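Local coordinates for conjugal transfer protein TRWB (Escherichia coli, PDB 1E9R) that probably couples ATP hydrolysis to the transfer of DNA during bacterial conjugation, as a hexameric ring resembling ring helicases and F1-ATPase, at residues Met84-Pro89 with Trp282-Glu287; Asp88-Met93 with Trp247-Gly252; Leu94-Arg99 with Phe425-Pro430; Ile104-Asp109 with Pro430-Gly435. One frame throughout, in Å; residues are numbered along the deposited sequence.

Contact 1. Residues Met84-Pro89 with Trp282-Glu287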
# COMPACT_ATOMS: atom_id res chain seq x y z
N MET B 84 -25.32 -33.68 10.41
CA MET B 84 -24.17 -32.87 10.03
C MET B 84 -23.66 -33.10 8.60
O MET B 84 -23.88 -34.15 8.00
CB MET B 84 -23.04 -33.09 11.03
CG MET B 84 -22.73 -34.55 11.28
SD MET B 84 -21.93 -34.79 12.88
CE MET B 84 -20.46 -35.47 12.37
N VAL B 85 -23.01 -32.07 8.07
CA VAL B 85 -22.40 -32.12 6.74
C VAL B 85 -20.91 -32.02 7.05
O VAL B 85 -20.49 -31.16 7.81
CB VAL B 85 -22.81 -30.93 5.87
CG1 VAL B 85 -22.06 -30.98 4.56
CG2 VAL B 85 -24.30 -30.96 5.62
N ILE B 86 -20.12 -32.92 6.47
CA ILE B 86 -18.69 -32.92 6.74
C ILE B 86 -17.83 -32.83 5.47
O ILE B 86 -17.99 -33.63 4.54
CB ILE B 86 -18.28 -34.21 7.49
CG1 ILE B 86 -19.09 -34.33 8.78
CG2 ILE B 86 -16.80 -34.20 7.79
CD1 ILE B 86 -18.89 -35.66 9.51
N VAL B 87 -16.95 -31.83 5.44
CA VAL B 87 -16.03 -31.66 4.32
C VAL B 87 -14.96 -32.64 4.77
O VAL B 87 -14.12 -32.36 5.64
CB VAL B 87 -15.51 -30.21 4.26
CG1 VAL B 87 -14.47 -30.07 3.17
CG2 VAL B 87 -16.67 -29.27 3.98
N ASP B 88 -15.02 -33.82 4.17
CA ASP B 88 -14.17 -34.94 4.55
C ASP B 88 -13.08 -35.37 3.58
O ASP B 88 -13.31 -36.17 2.67
CB ASP B 88 -15.11 -36.10 4.89
CG ASP B 88 -14.40 -37.29 5.47
OD1 ASP B 88 -13.38 -37.12 6.19
OD2 ASP B 88 -14.88 -38.40 5.21
N PRO B 89 -11.87 -34.86 3.78
CA PRO B 89 -10.72 -35.20 2.93
C PRO B 89 -10.38 -36.68 3.03
O PRO B 89 -10.23 -37.21 4.12
CB PRO B 89 -9.61 -34.34 3.51
CG PRO B 89 -10.35 -33.19 4.12
CD PRO B 89 -11.51 -33.83 4.77
N TRP B 282 -24.86 -29.54 11.85
CA TRP B 282 -23.45 -29.17 11.90
C TRP B 282 -22.82 -29.09 10.52
O TRP B 282 -23.23 -29.79 9.59
CB TRP B 282 -22.64 -30.19 12.73
CG TRP B 282 -23.01 -30.23 14.17
CD1 TRP B 282 -24.08 -30.85 14.73
CD2 TRP B 282 -22.32 -29.57 15.25
NE1 TRP B 282 -24.11 -30.63 16.09
CE2 TRP B 282 -23.04 -29.85 16.44
CE3 TRP B 282 -21.17 -28.77 15.33
CZ2 TRP B 282 -22.65 -29.36 17.69
CZ3 TRP B 282 -20.78 -28.28 16.58
CH2 TRP B 282 -21.52 -28.58 17.74
N LEU B 283 -21.83 -28.21 10.39
CA LEU B 283 -21.09 -28.04 9.15
C LEU B 283 -19.63 -28.08 9.57
O LEU B 283 -19.14 -27.17 10.22
CB LEU B 283 -21.39 -26.69 8.49
CG LEU B 283 -21.22 -26.60 6.96
CD1 LEU B 283 -20.83 -25.16 6.60
CD2 LEU B 283 -20.17 -27.58 6.45
N PHE B 284 -18.95 -29.16 9.21
CA PHE B 284 -17.54 -29.32 9.54
C PHE B 284 -16.69 -29.02 8.33
O PHE B 284 -16.81 -29.70 7.31
CB PHE B 284 -17.27 -30.74 10.01
CG PHE B 284 -17.72 -31.00 11.41
CD1 PHE B 284 -19.05 -31.30 11.68
CD2 PHE B 284 -16.82 -30.89 12.48
CE1 PHE B 284 -19.49 -31.49 12.99
CE2 PHE B 284 -17.24 -31.08 13.79
CZ PHE B 284 -18.57 -31.38 14.05
N ILE B 285 -15.83 -28.01 8.44
CA ILE B 285 -14.92 -27.63 7.36
C ILE B 285 -13.50 -27.89 7.82
O ILE B 285 -12.98 -27.17 8.67
CB ILE B 285 -15.04 -26.14 7.02
CG1 ILE B 285 -16.49 -25.81 6.67
CG2 ILE B 285 -14.11 -25.78 5.88
CD1 ILE B 285 -16.73 -24.35 6.37
N ASP B 286 -12.86 -28.91 7.26
CA ASP B 286 -11.49 -29.28 7.66
C ASP B 286 -10.49 -28.14 7.60
O ASP B 286 -9.69 -27.96 8.52
CB ASP B 286 -10.98 -30.43 6.80
CG ASP B 286 -10.84 -30.04 5.34
OD1 ASP B 286 -11.83 -29.52 4.76
OD2 ASP B 286 -9.75 -30.26 4.78
N GLU B 287 -10.52 -27.38 6.51
CA GLU B 287 -9.63 -26.25 6.31
C GLU B 287 -10.41 -25.18 5.56
O GLU B 287 -10.76 -25.35 4.40
CB GLU B 287 -8.40 -26.67 5.50
CG GLU B 287 -7.52 -25.50 5.07
CD GLU B 287 -7.16 -24.58 6.22
OE1 GLU B 287 -6.55 -25.06 7.20
OE2 GLU B 287 -7.48 -23.38 6.14

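Contact 2. Residues Asp88-Met93 with Trp247-Gly252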
# COMPACT_ATOMS: atom_id res chain seq x y z
N ASP B 88 -15.02 -33.82 4.17
CA ASP B 88 -14.17 -34.94 4.55
C ASP B 88 -13.08 -35.37 3.58
O ASP B 88 -13.31 -36.17 2.67
CB ASP B 88 -15.11 -36.10 4.89
CG ASP B 88 -14.40 -37.29 5.47
OD1 ASP B 88 -13.38 -37.12 6.19
OD2 ASP B 88 -14.88 -38.40 5.21
N PRO B 89 -11.87 -34.86 3.78
CA PRO B 89 -10.72 -35.20 2.93
C PRO B 89 -10.38 -36.68 3.03
O PRO B 89 -10.23 -37.21 4.12
CB PRO B 89 -9.61 -34.34 3.51
CG PRO B 89 -10.35 -33.19 4.12
CD PRO B 89 -11.51 -33.83 4.77
N ASN B 90 -10.26 -37.34 1.89
CA ASN B 90 -9.92 -38.75 1.85
C ASN B 90 -10.95 -39.66 2.51
O ASN B 90 -10.63 -40.80 2.86
CB ASN B 90 -8.56 -38.99 2.51
CG ASN B 90 -7.46 -38.25 1.82
OD1 ASN B 90 -7.27 -38.38 0.62
ND2 ASN B 90 -6.71 -37.46 2.58
N GLY B 91 -12.16 -39.16 2.69
CA GLY B 91 -13.21 -39.96 3.31
C GLY B 91 -12.88 -40.57 4.66
O GLY B 91 -13.45 -41.61 5.03
N ASP B 92 -11.98 -39.94 5.41
CA ASP B 92 -11.59 -40.44 6.73
C ASP B 92 -12.77 -40.57 7.70
O ASP B 92 -12.97 -41.61 8.32
CB ASP B 92 -10.53 -39.53 7.35
CG ASP B 92 -10.33 -39.81 8.84
OD1 ASP B 92 -9.97 -40.95 9.19
OD2 ASP B 92 -10.55 -38.88 9.66
N MET B 93 -13.56 -39.51 7.83
CA MET B 93 -14.70 -39.55 8.73
C MET B 93 -15.80 -40.45 8.20
O MET B 93 -16.53 -41.06 8.98
CB MET B 93 -15.25 -38.14 8.94
CG MET B 93 -14.35 -37.27 9.79
SD MET B 93 -15.31 -36.44 11.06
CE MET B 93 -14.80 -34.68 10.79
N TRP B 247 -13.06 -36.60 -1.17
CA TRP B 247 -12.24 -36.48 -2.37
C TRP B 247 -10.85 -37.00 -2.03
O TRP B 247 -10.41 -36.88 -0.89
CB TRP B 247 -12.18 -35.02 -2.84
CG TRP B 247 -11.36 -34.11 -1.97
CD1 TRP B 247 -10.03 -33.84 -2.09
CD2 TRP B 247 -11.81 -33.39 -0.82
NE1 TRP B 247 -9.62 -33.00 -1.09
CE2 TRP B 247 -10.70 -32.70 -0.30
CE3 TRP B 247 -13.05 -33.25 -0.18
CZ2 TRP B 247 -10.78 -31.89 0.83
CZ3 TRP B 247 -13.13 -32.45 0.94
CH2 TRP B 247 -12.00 -31.78 1.44
N ARG B 248 -10.18 -37.60 -3.00
CA ARG B 248 -8.83 -38.10 -2.76
C ARG B 248 -7.95 -36.87 -2.92
O ARG B 248 -8.09 -36.13 -3.90
CB ARG B 248 -8.48 -39.21 -3.76
CG ARG B 248 -8.77 -40.61 -3.18
CD ARG B 248 -8.74 -41.72 -4.22
NE ARG B 248 -7.79 -41.48 -5.31
CZ ARG B 248 -6.46 -41.47 -5.18
NH1 ARG B 248 -5.89 -41.69 -4.00
NH2 ARG B 248 -5.71 -41.25 -6.26
N GLU B 249 -7.07 -36.64 -1.96
CA GLU B 249 -6.25 -35.44 -1.99
C GLU B 249 -5.37 -35.13 -3.19
O GLU B 249 -5.01 -33.96 -3.39
CB GLU B 249 -5.43 -35.32 -0.71
CG GLU B 249 -4.52 -36.48 -0.39
CD GLU B 249 -3.82 -36.28 0.95
OE1 GLU B 249 -4.13 -35.27 1.63
OE2 GLU B 249 -2.98 -37.13 1.32
N ASP B 250 -5.00 -36.12 -3.99
CA ASP B 250 -4.18 -35.80 -5.15
C ASP B 250 -5.05 -35.05 -6.17
O ASP B 250 -4.56 -34.56 -7.18
CB ASP B 250 -3.57 -37.06 -5.77
CG ASP B 250 -4.61 -38.08 -6.19
OD1 ASP B 250 -5.78 -37.96 -5.79
OD2 ASP B 250 -4.24 -39.02 -6.92
N MET B 251 -6.34 -34.95 -5.87
CA MET B 251 -7.30 -34.27 -6.75
C MET B 251 -7.98 -33.09 -6.07
O MET B 251 -9.04 -32.65 -6.51
CB MET B 251 -8.39 -35.24 -7.19
CG MET B 251 -7.89 -36.45 -7.92
SD MET B 251 -9.05 -36.79 -9.22
CE MET B 251 -10.51 -37.14 -8.26
N GLY B 252 -7.38 -32.59 -5.00
CA GLY B 252 -7.96 -31.47 -4.30
C GLY B 252 -8.08 -30.23 -5.17
O GLY B 252 -9.17 -29.69 -5.33

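Contact 3. Residues Leu94-Arg99 with Phe425-Pro430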
# COMPACT_ATOMS: atom_id res chain seq x y z
N LEU B 94 -15.91 -40.53 6.88
CA LEU B 94 -16.91 -41.37 6.24
C LEU B 94 -16.61 -42.82 6.59
O LEU B 94 -17.52 -43.61 6.88
CB LEU B 94 -16.84 -41.19 4.71
CG LEU B 94 -17.54 -42.26 3.85
CD1 LEU B 94 -19.05 -42.21 4.08
CD2 LEU B 94 -17.21 -42.05 2.39
N SER B 95 -15.33 -43.17 6.56
CA SER B 95 -14.89 -44.51 6.85
C SER B 95 -15.11 -44.91 8.30
O SER B 95 -15.25 -46.09 8.61
CB SER B 95 -13.42 -44.67 6.48
OG SER B 95 -12.59 -43.98 7.39
N LYS B 96 -15.16 -43.93 9.20
CA LYS B 96 -15.36 -44.25 10.61
C LYS B 96 -16.74 -43.97 11.13
O LYS B 96 -17.20 -44.65 12.05
CB LYS B 96 -14.33 -43.51 11.47
CG LYS B 96 -12.92 -44.02 11.28
CD LYS B 96 -11.92 -43.07 11.92
CE LYS B 96 -10.48 -43.48 11.62
NZ LYS B 96 -9.51 -42.45 12.13
N PHE B 97 -17.43 -42.99 10.56
CA PHE B 97 -18.76 -42.65 11.05
C PHE B 97 -19.89 -42.82 10.04
O PHE B 97 -21.06 -42.59 10.37
CB PHE B 97 -18.77 -41.22 11.57
CG PHE B 97 -17.69 -40.93 12.56
CD1 PHE B 97 -17.57 -41.68 13.73
CD2 PHE B 97 -16.78 -39.90 12.34
CE1 PHE B 97 -16.57 -41.41 14.65
CE2 PHE B 97 -15.78 -39.62 13.25
CZ PHE B 97 -15.67 -40.38 14.41
N GLY B 98 -19.54 -43.23 8.82
CA GLY B 98 -20.53 -43.41 7.78
C GLY B 98 -21.49 -44.57 7.98
O GLY B 98 -21.08 -45.73 8.04
N ARG B 99 -22.78 -44.25 8.07
CA ARG B 99 -23.82 -45.26 8.24
C ARG B 99 -24.49 -45.50 6.90
O ARG B 99 -24.20 -44.82 5.92
CB ARG B 99 -24.85 -44.82 9.27
CG ARG B 99 -24.28 -44.59 10.66
CD ARG B 99 -25.19 -43.67 11.46
NE ARG B 99 -25.78 -42.63 10.61
CZ ARG B 99 -26.44 -41.57 11.05
NH1 ARG B 99 -26.62 -41.37 12.35
NH2 ARG B 99 -26.94 -40.69 10.18
N PHE B 425 -10.92 -45.14 16.23
CA PHE B 425 -12.20 -45.51 15.65
C PHE B 425 -11.95 -46.58 14.59
O PHE B 425 -11.03 -46.46 13.78
CB PHE B 425 -12.89 -44.30 15.01
CG PHE B 425 -13.15 -43.17 15.97
CD1 PHE B 425 -12.16 -42.22 16.23
CD2 PHE B 425 -14.37 -43.05 16.62
CE1 PHE B 425 -12.40 -41.18 17.12
CE2 PHE B 425 -14.61 -42.02 17.51
CZ PHE B 425 -13.63 -41.08 17.76
N ALA B 426 -12.78 -47.62 14.62
CA ALA B 426 -12.66 -48.71 13.66
C ALA B 426 -13.40 -48.37 12.38
O ALA B 426 -14.44 -47.72 12.40
CB ALA B 426 -13.23 -49.99 14.26
N ASN B 427 -12.84 -48.81 11.26
CA ASN B 427 -13.42 -48.55 9.95
C ASN B 427 -14.73 -49.28 9.76
O ASN B 427 -14.75 -50.50 9.61
CB ASN B 427 -12.45 -48.95 8.85
CG ASN B 427 -11.16 -48.16 8.90
OD1 ASN B 427 -10.20 -48.47 8.20
ND2 ASN B 427 -11.14 -47.11 9.73
N ARG B 428 -15.83 -48.54 9.76
CA ARG B 428 -17.14 -49.14 9.58
C ARG B 428 -17.59 -49.01 8.12
O ARG B 428 -18.77 -49.14 7.81
CB ARG B 428 -18.15 -48.49 10.53
CG ARG B 428 -18.76 -47.19 10.03
CD ARG B 428 -19.30 -46.36 11.19
NE ARG B 428 -20.16 -47.10 12.11
CZ ARG B 428 -21.39 -47.52 11.83
NH1 ARG B 428 -21.93 -47.30 10.64
NH2 ARG B 428 -22.09 -48.16 12.76
N GLN B 429 -16.63 -48.76 7.24
CA GLN B 429 -16.92 -48.59 5.82
C GLN B 429 -15.64 -48.18 5.09
O GLN B 429 -14.72 -47.63 5.71
CB GLN B 429 -17.99 -47.52 5.66
CG GLN B 429 -18.83 -47.62 4.41
CD GLN B 429 -19.90 -46.55 4.34
OE1 GLN B 429 -20.70 -46.52 3.40
NE2 GLN B 429 -19.91 -45.67 5.33
N PRO B 430 -15.54 -48.46 3.78
CA PRO B 430 -14.33 -48.05 3.07
C PRO B 430 -14.33 -46.54 2.78
O PRO B 430 -15.36 -45.97 2.40
CB PRO B 430 -14.37 -48.91 1.80
CG PRO B 430 -15.83 -49.06 1.56
CD PRO B 430 -16.37 -49.34 2.95
O HOH W 1 -22.08 -44.05 3.65

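Contact 4. Residues Ile104-Asp109 with Pro430-Gly435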
# COMPACT_ATOMS: atom_id res chain seq x y z
N ILE B 104 -23.12 -39.40 0.19
CA ILE B 104 -21.75 -39.14 -0.24
C ILE B 104 -21.77 -38.31 -1.51
O ILE B 104 -22.55 -38.57 -2.43
CB ILE B 104 -20.97 -40.44 -0.56
CG1 ILE B 104 -20.76 -41.27 0.70
CG2 ILE B 104 -19.62 -40.09 -1.16
CD1 ILE B 104 -20.01 -42.58 0.45
N LEU B 105 -20.93 -37.28 -1.55
CA LEU B 105 -20.80 -36.44 -2.73
C LEU B 105 -19.32 -36.43 -3.05
O LEU B 105 -18.51 -35.84 -2.34
CB LEU B 105 -21.29 -35.02 -2.47
CG LEU B 105 -22.81 -34.84 -2.59
CD1 LEU B 105 -23.14 -33.38 -2.44
CD2 LEU B 105 -23.30 -35.36 -3.94
N ASN B 106 -18.98 -37.13 -4.12
CA ASN B 106 -17.61 -37.27 -4.59
C ASN B 106 -17.78 -37.80 -6.00
O ASN B 106 -18.17 -38.96 -6.18
CB ASN B 106 -16.88 -38.30 -3.74
CG ASN B 106 -15.44 -38.50 -4.18
OD1 ASN B 106 -15.11 -38.32 -5.36
ND2 ASN B 106 -14.58 -38.88 -3.25
N PRO B 107 -17.51 -36.97 -7.03
CA PRO B 107 -17.65 -37.38 -8.43
C PRO B 107 -16.98 -38.69 -8.85
O PRO B 107 -17.40 -39.32 -9.83
CB PRO B 107 -17.13 -36.17 -9.21
CG PRO B 107 -16.18 -35.53 -8.27
CD PRO B 107 -16.89 -35.63 -6.94
N TYR B 108 -15.95 -39.12 -8.11
CA TYR B 108 -15.22 -40.33 -8.45
C TYR B 108 -15.44 -41.53 -7.51
O TYR B 108 -14.70 -42.51 -7.54
CB TYR B 108 -13.73 -40.01 -8.55
CG TYR B 108 -13.42 -38.89 -9.54
CD1 TYR B 108 -13.58 -37.54 -9.19
CD2 TYR B 108 -12.97 -39.18 -10.82
CE1 TYR B 108 -13.30 -36.51 -10.10
CE2 TYR B 108 -12.68 -38.16 -11.74
CZ TYR B 108 -12.85 -36.84 -11.38
OH TYR B 108 -12.58 -35.85 -12.30
N ASP B 109 -16.48 -41.45 -6.70
CA ASP B 109 -16.79 -42.54 -5.79
C ASP B 109 -18.07 -43.20 -6.29
O ASP B 109 -19.05 -42.53 -6.63
CB ASP B 109 -16.97 -42.01 -4.36
CG ASP B 109 -17.01 -43.11 -3.33
OD1 ASP B 109 -17.99 -43.88 -3.33
OD2 ASP B 109 -16.07 -43.22 -2.52
N PRO B 430 -15.54 -48.46 3.78
CA PRO B 430 -14.33 -48.05 3.07
C PRO B 430 -14.33 -46.54 2.78
O PRO B 430 -15.36 -45.97 2.40
CB PRO B 430 -14.37 -48.91 1.80
CG PRO B 430 -15.83 -49.06 1.56
CD PRO B 430 -16.37 -49.34 2.95
N ALA B 431 -13.19 -45.89 2.97
CA ALA B 431 -13.07 -44.46 2.74
C ALA B 431 -13.40 -44.06 1.29
O ALA B 431 -14.07 -43.06 1.05
CB ALA B 431 -11.68 -43.99 3.10
N PHE B 432 -12.91 -44.85 0.34
CA PHE B 432 -13.14 -44.57 -1.07
C PHE B 432 -13.46 -45.84 -1.86
O PHE B 432 -12.83 -46.88 -1.68
CB PHE B 432 -11.89 -43.90 -1.66
CG PHE B 432 -12.00 -43.56 -3.13
CD1 PHE B 432 -12.92 -42.60 -3.58
CD2 PHE B 432 -11.17 -44.18 -4.07
CE1 PHE B 432 -13.00 -42.26 -4.94
CE2 PHE B 432 -11.24 -43.85 -5.43
CZ PHE B 432 -12.16 -42.89 -5.87
N VAL B 433 -14.45 -45.75 -2.74
CA VAL B 433 -14.86 -46.87 -3.58
C VAL B 433 -14.87 -46.43 -5.03
O VAL B 433 -15.84 -45.83 -5.50
CB VAL B 433 -16.26 -47.36 -3.18
CG1 VAL B 433 -16.77 -48.37 -4.19
CG2 VAL B 433 -16.22 -47.97 -1.80
N GLU B 434 -13.79 -46.72 -5.74
CA GLU B 434 -13.61 -46.37 -7.16
C GLU B 434 -14.88 -46.53 -7.99
O GLU B 434 -15.54 -47.57 -7.94
CB GLU B 434 -12.50 -47.23 -7.76
CG GLU B 434 -12.12 -46.85 -9.18
CD GLU B 434 -11.50 -45.46 -9.26
OE1 GLU B 434 -12.24 -44.46 -9.09
OE2 GLU B 434 -10.27 -45.38 -9.48
N GLY B 435 -15.21 -45.51 -8.78
CA GLY B 435 -16.40 -45.56 -9.62
C GLY B 435 -16.18 -45.15 -11.06
O GLY B 435 -15.02 -44.96 -11.48

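Contact 1. Residues Met84-Pro89 with Trp282-Glu287
The Phe284 ring has the carbonyl oxygen of Val85 at its edge, near its plane, while Met84 SD and Ile86 CG1 come up obliquely. Met84 SD, 4.1 Å from Phe284 CE1, makes Met-aromatic contacts with both Phe284 and Trp282, square to neither ring. The methionine CG takes the crowded position between backbone N and carbonyl carbon (chi1 50°), and a bend at chi3 turns the methyl back to Phe284 CE1. Met84 CB and Trp282 CB press together at 3.4 Å, after which the indole leads away and gives its NE1 to Asp82. Strands 83-89 and 281-285 run parallel in the central sheet of the P-loop NTPase fold, paired from Met84 with Trp282 to Ile86 with Phe284. Val85 N donates to Trp282 O from above the carbonyl plane (2.7 Å), whereas the bonds from Phe284 N to Val85 O and from Val87 N to Phe284 O lie nearly along the C=O axes. Helix 66-79 covers Met84 and Phe284; Val85 and Leu283 occupy the other face. Apolar carbons lie close to both Asp286 oxygens, OD1 3.1 Å from Val87 CG1 and OD2 3.1 Å from Pro89 CG, and neither oxygen makes a hydrogen bond across the contact. The hydrophobic strand ending in Asp286-Glu287 is consistent with a Walker B motif, and the Asp286 side chain lies near the probable Walker A loop without touching it, as expected of a nucleotide site.

Contact 2. Residues Asp88-Met93 with Trp247-Gly252
Two loops at the C-terminal ends of parallel neighbouring strands in the central sheet of the P-loop NTPase fold meet here: the type II turn Asp88-Gly91, which leads from strand 83-89 to helix 92-97, and the link between strand 243-247 and helix 252-269. Two hydrogen bonds join them. Asn90 N donates in the carbonyl plane to Trp247 O at 2.8 Å. Asn90 returns with its side chain: CG lies anti to the carbonyl carbon, and OD1 accepts Glu249 N (3.1 Å, 162°) from above the amide plane. The amide stands almost perpendicular to the Glu249 carboxylate.

Apolar contact is carried by Trp247, whose indole lies against the proline. A CH-pi contact sets Pro89 CA over the six-membered ring, 3.9 Å from its centroid, and Pro89 CG meets Trp247 CH2 at 3.4 Å. Trp247 also packs against Leu255 and Ile259 of helix 252-269.

Charged side chains make bonds within each segment. Arg248 NH2 bridges to Asp250 OD2 at 2.8 Å, and that oxygen is also hydrogen-bonded to Ser272 of a neighbouring subunit, so the loop reaches the subunit interface. Across the turn, at the start of helix 92-97, Met93 N donates to Asp88 OD1 at 2.9 Å, meeting it from above the carboxylate plane.

Contact 3. Residues Leu94-Arg99 with Phe425-Pro430
The irregular segment 425-430, which bends at Arg428, crosses the C-terminal end of helix 92-97, bringing Ser95 CA within 4.7 Å of Gln429 CA. It belongs to the tail that follows the last sheet strand, 415-419, and is laid over the helix that follows strand 83-89 in the P-loop NTPase fold. Arg428 N donates to Ser95 O at 2.8 Å, nearly along the C=O axis though bent at the hydrogen, and Asn427 CA adds a CA-H...O contact to the same oxygen. One end of the contact is aromatic. Phe97 and Phe425 form a T-shaped pair, with the Phe97 edge, CE1 and CZ, directed at the Phe425 face; the centroids are 4.9 Å apart and the planes meet at 78°. The extended Lys96 chain crosses Phe425 at about a right angle, its CD 3.5 Å from Phe425 CB. Tyr75 and Arg71 of helix 66-79 also touch Phe425, tying the tail to a second helix.

The other end is polar. Arg428, its CG in the crowded position and its chain bent at chi3 (-50°), turns toward the residues just after the helix, so that NH1 donates to Gly98 O at 3.2 Å. That oxygen lies in the guanidinium plane, but the donor stands above the carbonyl plane. Arg99 runs alongside with its guanidinium nearly perpendicular, and its charge pairs instead with Asp102. Gln429, CG anti to the backbone N and the chain fully extended, reaches past Gly98; a water donates to its OE1 at 2.8 Å and to Arg99 O at 3.2 Å.

Contact 4. Residues Ile104-Asp109 with Pro430-Gly435
Asp109 and Phe432 both hold CG anti to the backbone N (chi1 -168° and 180°), and the two side chains slide past each other in opposite directions, carboxylate and ring planes 79° apart. Asp109 OD2 thereby reaches the backbone of the C-terminal tail and accepts Val433 N at 3.0 Å, an almost straight bond that meets the oxygen from well above the carboxylate plane. The same OD2 lies 3.4 Å from Phe432 CD1. The ring tip continues to the backbone of the opposing loop, where Phe432 CE1 and CZ both lie 3.1 Å from Tyr108 O, and CZ also touches Tyr108 CB. Asn106 crosses the ring at about a right angle, its ND2 4.1 Å from Phe432 CD1; that amide nitrogen is hydrogen-bonded to Thr246.

Segment 104-109 leaves the edge strand 103-105 of the sheet through a type I turn, Asn106 to Asp109. An Asx turn reinforces it: Asn106, also anti at chi1, accepts Tyr108 N on OD1 at 3.0 Å. The turn presents Tyr108 O to the last modelled residue, Gly435, whose N gives weak hydrogen bonds to that oxygen and to Glu434 OE1. Asp109 CA also makes a CA-H...O contact to Val433 O.

Arg111 forms a salt bridge with Asp109 OD2 and a hydrogen bond with Pro430 O. Gripped by a backbone N-H and a guanidinium, the Asp109 carboxylate probably stays ionised; it thus links the loop after strand 103-105 to the C-terminal tail, alongside the Phe432 packing.

How the contacts relate
Contact 1 is the buried heart of the group, two parallel strands joined by regular backbone bonds and mainly apolar side chains. Contact 2 continues from the same strand, sharing Asp88 and Pro89, but lies near the surface, where loops, an indole and polar side chains replace strand pairing; Val87 CG1 touches Trp247 CH2 between the two. Contacts 3 and 4 are partly buried and share Pro430: successive pieces of the C-terminal tail cross first the end of helix 92-97, then the loop after strand 103-105. Their chemistry mixes aromatic, amide and charged groups. Leu94 packs on Ile104 between them, and Arg248 of contact 2 packs on Phe432 of contact 4.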